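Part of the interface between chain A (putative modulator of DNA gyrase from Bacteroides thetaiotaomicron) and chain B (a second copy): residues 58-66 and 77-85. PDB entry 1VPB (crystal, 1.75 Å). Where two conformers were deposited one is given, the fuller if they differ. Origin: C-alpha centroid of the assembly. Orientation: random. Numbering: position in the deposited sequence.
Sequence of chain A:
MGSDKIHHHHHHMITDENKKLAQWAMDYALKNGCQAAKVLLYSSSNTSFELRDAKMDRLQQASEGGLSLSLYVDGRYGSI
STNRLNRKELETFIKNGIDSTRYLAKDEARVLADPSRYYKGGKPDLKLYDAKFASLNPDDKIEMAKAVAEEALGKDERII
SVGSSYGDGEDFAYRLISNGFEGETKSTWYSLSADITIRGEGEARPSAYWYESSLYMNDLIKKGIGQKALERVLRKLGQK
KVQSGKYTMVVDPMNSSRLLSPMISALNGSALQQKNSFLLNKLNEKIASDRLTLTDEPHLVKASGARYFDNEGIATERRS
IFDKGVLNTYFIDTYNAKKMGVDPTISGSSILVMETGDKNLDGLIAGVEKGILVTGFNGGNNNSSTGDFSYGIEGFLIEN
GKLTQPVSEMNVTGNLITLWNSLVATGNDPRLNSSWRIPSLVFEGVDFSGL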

ATOM      1  N   ARG A  58       0.497  -4.310  21.509  1.00 36.76           N
ATOM      2  CA  ARG A  58       0.549  -5.200  20.384  1.00 35.34           C
ATOM      3  C   ARG A  58       2.013  -5.593  20.090  1.00 35.42           C
ATOM      4  O   ARG A  58       2.906  -4.765  20.180  1.00 37.18           O
ATOM      5  CB  ARG A  58      -0.121  -4.537  19.193  1.00 36.38           C
ATOM      6  CG  ARG A  58      -1.621  -4.312  19.410  1.00 47.61           C
ATOM      7  N   LEU A  59       2.235  -6.859  19.760  1.00 29.44           N
ATOM      8  CA  LEU A  59       3.516  -7.367  19.319  1.00 28.65           C
ATOM      9  C   LEU A  59       3.335  -8.112  18.002  1.00 31.49           C
ATOM     10  O   LEU A  59       2.478  -9.015  17.906  1.00 30.89           O
ATOM     11  CB  LEU A  59       4.024  -8.420  20.281  1.00 26.59           C
ATOM     12  CG  LEU A  59       5.305  -9.108  19.861  1.00 33.99           C
ATOM     13  CD1 LEU A  59       6.522  -8.148  19.727  1.00 34.02           C
ATOM     14  CD2 LEU A  59       5.587 -10.137  20.842  1.00 38.44           C
ATOM     15  N   GLN A  60       4.146  -7.762  17.060  1.00 29.48           N
ATOM     16  CA  GLN A  60       4.376  -8.580  15.835  1.00 30.19           C
ATOM     17  C   GLN A  60       5.813  -8.866  15.613  1.00 30.59           C
ATOM     18  O   GLN A  60       6.699  -7.946  15.662  1.00 31.62           O
ATOM     19  CB  GLN A  60       3.815  -7.886  14.595  1.00 35.52           C
ATOM     20  N   GLN A  61       6.104 -10.126  15.332  1.00 30.11           N
ATOM     21  CA  GLN A  61       7.465 -10.501  14.954  1.00 29.38           C
ATOM     22  C   GLN A  61       7.418 -11.316  13.661  1.00 34.21           C
ATOM     23  O   GLN A  61       6.500 -12.091  13.458  1.00 32.56           O
ATOM     24  CB  GLN A  61       8.173 -11.325  16.025  1.00 31.71           C
ATOM     25  CG  GLN A  61       8.460 -10.500  17.264  1.00 37.11           C
ATOM     26  CD  GLN A  61       9.164 -11.285  18.353  1.00 41.70           C
ATOM     27  OE1 GLN A  61       8.874 -12.468  18.564  1.00 35.82           O
ATOM     28  NE2 GLN A  61      10.022 -10.591  19.128  1.00 40.94           N
ATOM     29  N   ALA A  62       8.443 -11.171  12.853  1.00 32.91           N
ATOM     30  CA  ALA A  62       8.513 -11.862  11.560  1.00 34.43           C
ATOM     31  C   ALA A  62       9.909 -12.278  11.245  1.00 36.53           C
ATOM     32  O   ALA A  62      10.865 -11.578  11.601  1.00 35.94           O
ATOM     33  CB  ALA A  62       7.963 -10.949  10.479  1.00 37.31           C
ATOM     34  N   SER A  63      10.056 -13.398  10.533  1.00 32.28           N
ATOM     35  CA  SER A  63      11.334 -13.883  10.068  1.00 36.19           C
ATOM     36  C   SER A  63      11.127 -14.411   8.656  1.00 40.37           C
ATOM     37  O   SER A  63      10.267 -15.248   8.440  1.00 39.95           O
ATOM     38  CB  SER A  63      11.812 -15.016  10.904  1.00 35.83           C
ATOM     39  OG  SER A  63      13.096 -15.380  10.500  1.00 45.56           O
ATOM     40  N   GLU A  64      11.852 -13.885   7.695  1.00 37.30           N
ATOM     41  CA  GLU A  64      11.502 -14.223   6.292  1.00 39.55           C
ATOM     42  C   GLU A  64      12.787 -14.496   5.546  1.00 44.29           C
ATOM     43  O   GLU A  64      13.857 -14.010   5.924  1.00 40.09           O
ATOM     44  CB  GLU A  64      10.724 -13.061   5.656  1.00 42.30           C
ATOM     45  CG  GLU A  64       9.420 -12.627   6.303  1.00 52.32           C
ATOM     46  N   GLY A  65      12.719 -15.336   4.505  1.00 41.03           N
ATOM     47  CA  GLY A  65      13.862 -15.580   3.656  1.00 39.57           C
ATOM     48  C   GLY A  65      13.369 -16.068   2.331  1.00 42.77           C
ATOM     49  O   GLY A  65      12.413 -16.870   2.316  1.00 41.94           O
ATOM     50  N   GLY A  66      13.981 -15.613   1.256  1.00 36.79           N
ATOM     51  CA  GLY A  66      13.558 -16.100  -0.054  1.00 39.27           C
ATOM     52  C   GLY A  66      14.602 -15.978  -1.147  1.00 36.85           C
ATOM     53  O   GLY A  66      15.751 -15.562  -0.919  1.00 34.66           O
TER
ATOM     54  N   TYR B  77      -1.130 -11.530  24.507  1.00 29.55           N
ATOM     55  CA  TYR B  77      -1.468 -12.013  23.153  1.00 28.61           C
ATOM     56  C   TYR B  77      -0.508 -11.390  22.144  1.00 28.44           C
ATOM     57  O   TYR B  77      -0.347 -10.166  22.121  1.00 30.93           O
ATOM     58  CB  TYR B  77      -2.892 -11.554  22.852  1.00 30.39           C
ATOM     59  CG  TYR B  77      -3.342 -11.821  21.423  1.00 29.15           C
ATOM     60  CD1 TYR B  77      -3.805 -13.047  21.053  1.00 32.19           C
ATOM     61  CD2 TYR B  77      -3.253 -10.811  20.471  1.00 37.58           C
ATOM     62  CE1 TYR B  77      -4.214 -13.289  19.727  1.00 35.79           C
ATOM     63  CE2 TYR B  77      -3.671 -11.042  19.149  1.00 41.29           C
ATOM     64  CZ  TYR B  77      -4.119 -12.270  18.809  1.00 37.75           C
ATOM     65  OH  TYR B  77      -4.552 -12.520  17.479  1.00 40.14           O
ATOM     66  N   GLY B  78       0.154 -12.255  21.377  1.00 28.92           N
ATOM     67  CA  GLY B  78       1.221 -11.887  20.435  1.00 29.47           C
ATOM     68  C   GLY B  78       1.036 -12.595  19.118  1.00 31.24           C
ATOM     69  O   GLY B  78       0.543 -13.685  19.056  1.00 29.15           O
ATOM     70  N   SER B  79       1.554 -11.972  18.059  1.00 31.12           N
ATOM     71  CA  SER B  79       1.506 -12.534  16.715  1.00 33.59           C
ATOM     72  C   SER B  79       2.864 -12.652  16.071  1.00 30.88           C
ATOM     73  O   SER B  79       3.670 -11.687  16.102  1.00 30.59           O
ATOM     74  CB  SER B  79       0.616 -11.606  15.844  1.00 36.52           C
ATOM     75  OG  SER B  79      -0.662 -11.430  16.434  1.00 36.76           O
ATOM     76  N   ILE B  80       3.191 -13.836  15.563  1.00 30.99           N
ATOM     77  CA  ILE B  80       4.427 -14.033  14.867  1.00 31.64           C
ATOM     78  C   ILE B  80       4.189 -14.747  13.518  1.00 33.27           C
ATOM     79  O   ILE B  80       3.201 -15.469  13.331  1.00 33.06           O
ATOM     80  CB  ILE B  80       5.428 -14.821  15.668  1.00 30.26           C
ATOM     81  CG1 ILE B  80       5.018 -16.271  15.904  1.00 32.07           C
ATOM     82  CG2 ILE B  80       5.672 -14.157  17.083  1.00 30.96           C
ATOM     83  CD1 ILE B  80       5.945 -17.043  16.799  1.00 33.76           C
ATOM     84  N   SER B  81       5.108 -14.568  12.589  0.50 32.69           N
ATOM     85  CA  SER B  81       4.942 -15.216  11.294  0.50 32.95           C
ATOM     86  C   SER B  81       6.292 -15.401  10.644  0.50 34.83           C
ATOM     87  O   SER B  81       7.170 -14.532  10.771  0.50 32.86           O
ATOM     88  CB  SER B  81       4.033 -14.342  10.442  0.50 35.27           C
ATOM     89  OG  SER B  81       4.735 -13.185  10.009  0.50 32.79           O
ATOM     90  N   THR B  82       6.481 -16.560   9.995  1.00 35.05           N
ATOM     91  CA  THR B  82       7.726 -16.897   9.381  1.00 34.51           C
ATOM     92  C   THR B  82       7.552 -17.783   8.171  1.00 40.31           C
ATOM     93  O   THR B  82       6.557 -18.540   8.045  1.00 40.33           O
ATOM     94  CB  THR B  82       8.592 -17.610  10.398  1.00 36.12           C
ATOM     95  OG1 THR B  82       9.865 -17.871   9.857  1.00 37.85           O
ATOM     96  CG2 THR B  82       7.972 -18.946  10.867  1.00 41.47           C
ATOM     97  N   ASN B  83       8.518 -17.670   7.267  1.00 40.88           N
ATOM     98  CA  ASN B  83       8.551 -18.614   6.175  1.00 41.55           C
ATOM     99  C   ASN B  83       9.799 -19.425   6.207  1.00 45.85           C
ATOM    100  O   ASN B  83      10.147 -20.033   5.200  1.00 48.60           O
ATOM    101  CB  ASN B  83       8.347 -17.915   4.848  1.00 41.70           C
ATOM    102  CG  ASN B  83       9.399 -16.858   4.551  1.00 36.90           C
ATOM    103  OD1 ASN B  83      10.546 -16.960   4.993  1.00 40.94           O
ATOM    104  ND2 ASN B  83       9.030 -15.885   3.694  1.00 46.80           N
ATOM    105  N   ARG B  84      10.508 -19.393   7.339  1.00 43.34           N
ATOM    106  CA  ARG B  84      11.739 -20.105   7.523  1.00 45.20           C
ATOM    107  C   ARG B  84      11.433 -21.292   8.407  1.00 50.20           C
ATOM    108  O   ARG B  84      11.403 -21.163   9.627  1.00 48.26           O
ATOM    109  CB  ARG B  84      12.835 -19.225   8.158  1.00 46.04           C
ATOM    110  CG  ARG B  84      13.170 -18.004   7.373  1.00 47.82           C
ATOM    111  CD  ARG B  84      14.185 -17.087   8.065  1.00 46.02           C
ATOM    112  NE  ARG B  84      15.551 -17.542   8.002  1.00 61.60           N
ATOM    113  CZ  ARG B  84      16.372 -17.313   6.988  1.00 67.75           C
ATOM    114  NH1 ARG B  84      15.939 -16.701   5.901  1.00 86.27           N
ATOM    115  NH2 ARG B  84      17.615 -17.747   7.020  1.00 64.34           N
ATOM    116  N   LEU B  85      11.255 -22.457   7.784  1.00 53.79           N
ATOM    117  CA  LEU B  85      10.545 -23.576   8.403  1.00 54.95           C
ATOM    118  C   LEU B  85      11.338 -24.791   8.853  1.00 54.11           C
ATOM    119  O   LEU B  85      10.721 -25.805   9.149  1.00 55.32           O
ATOM    120  CB  LEU B  85       9.425 -24.032   7.474  1.00 54.89           C
ATOM    121  CG  LEU B  85       8.461 -22.924   7.052  1.00 62.47           C
ATOM    122  CD1 LEU B  85       7.270 -23.451   6.270  1.00 61.78           C
ATOM    123  CD2 LEU B  85       7.965 -22.106   8.257  1.00 58.39           C
TER
HETATM  124  O   HOH W   1      -0.211  -8.393  20.119  1.00 20.56           O
HETATM  125  O   HOH W   2      -0.823  -9.004  17.604  1.00 34.12           O
HETATM  126  O   HOH W   3      12.256 -19.285   3.608  1.00 31.67           O

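Two strands, one from each copy of the protein, meet edge to edge here: their N-to-C directions differ by 12° and their axes approach to 4.8 Å, so the pairing is parallel and the sheet runs from one chain into the other.

At the start of the chain B strand the ladder is completed by solvent. Water 1 accepts from Leu A59 N at 2.9 Å and donates to Tyr B77 O at 2.7 Å, spanning a gap that the two backbone atoms do not close directly. Gly B78 lies opposite Leu A59, with CA atoms 5.2 Å apart.

Ser B79 uses both of its backbone polar groups. Its N donates to Leu A59 O (3.1 Å, 160° at the hydrogen), and its O accepts from Gln A61 N (3.0 Å, 155°). Bonding to the residues before and after its partner, Gln A60, is the signature of a parallel bridge.

Ile B80 pairs with Gln A61 at a CA-CA distance of 4.7 Å but makes no backbone N-H...O bond to the opposing stretch. Its CA instead approaches Gln A61 O at 3.2 Å, while the side chains meet at Ile B80 CG2 and Gln A61 OE1, 3.9 Å apart.

Ser B81 repeats the pattern of Ser B79: its N donates to Gln A61 O (3.0 Å, 143°) and its O accepts from Ser A63 N (3.1 Å, 150°), bracketing Ala A62. The side chains of Ser B81 and Ala A62 share the face occupied by Ser B79 and Gln A60.

Thr B82 pairs with Ser A63 on the other face, which Ile B80 and Gln A61 also share. Its OG1 lies 3.0 Å from Ser A63 O and accepts from Arg B84 N at 3.0 Å and 166°, a bond that ties the strand end to the following loop.

Asn B83 carries the ladder beyond the strand. Its N donates to Ser A63 O (3.2 Å, 153°), and its side chain, in the p rotamer, brings OD1 within 2.8 Å of Gly A65 N, which donates at 145°.

Arg B84 closes the contact. Its NH1 makes a weak hydrogen bond to Glu A64 O (3.4 Å, 132°) and lies 3.3 Å from Gly A65 CA, which sits at the guanidinium edge. An ideal CB on Gly A65 would fall 2.0 Å from Arg B84 NH1, a clash, so this close approach depends on the glycine.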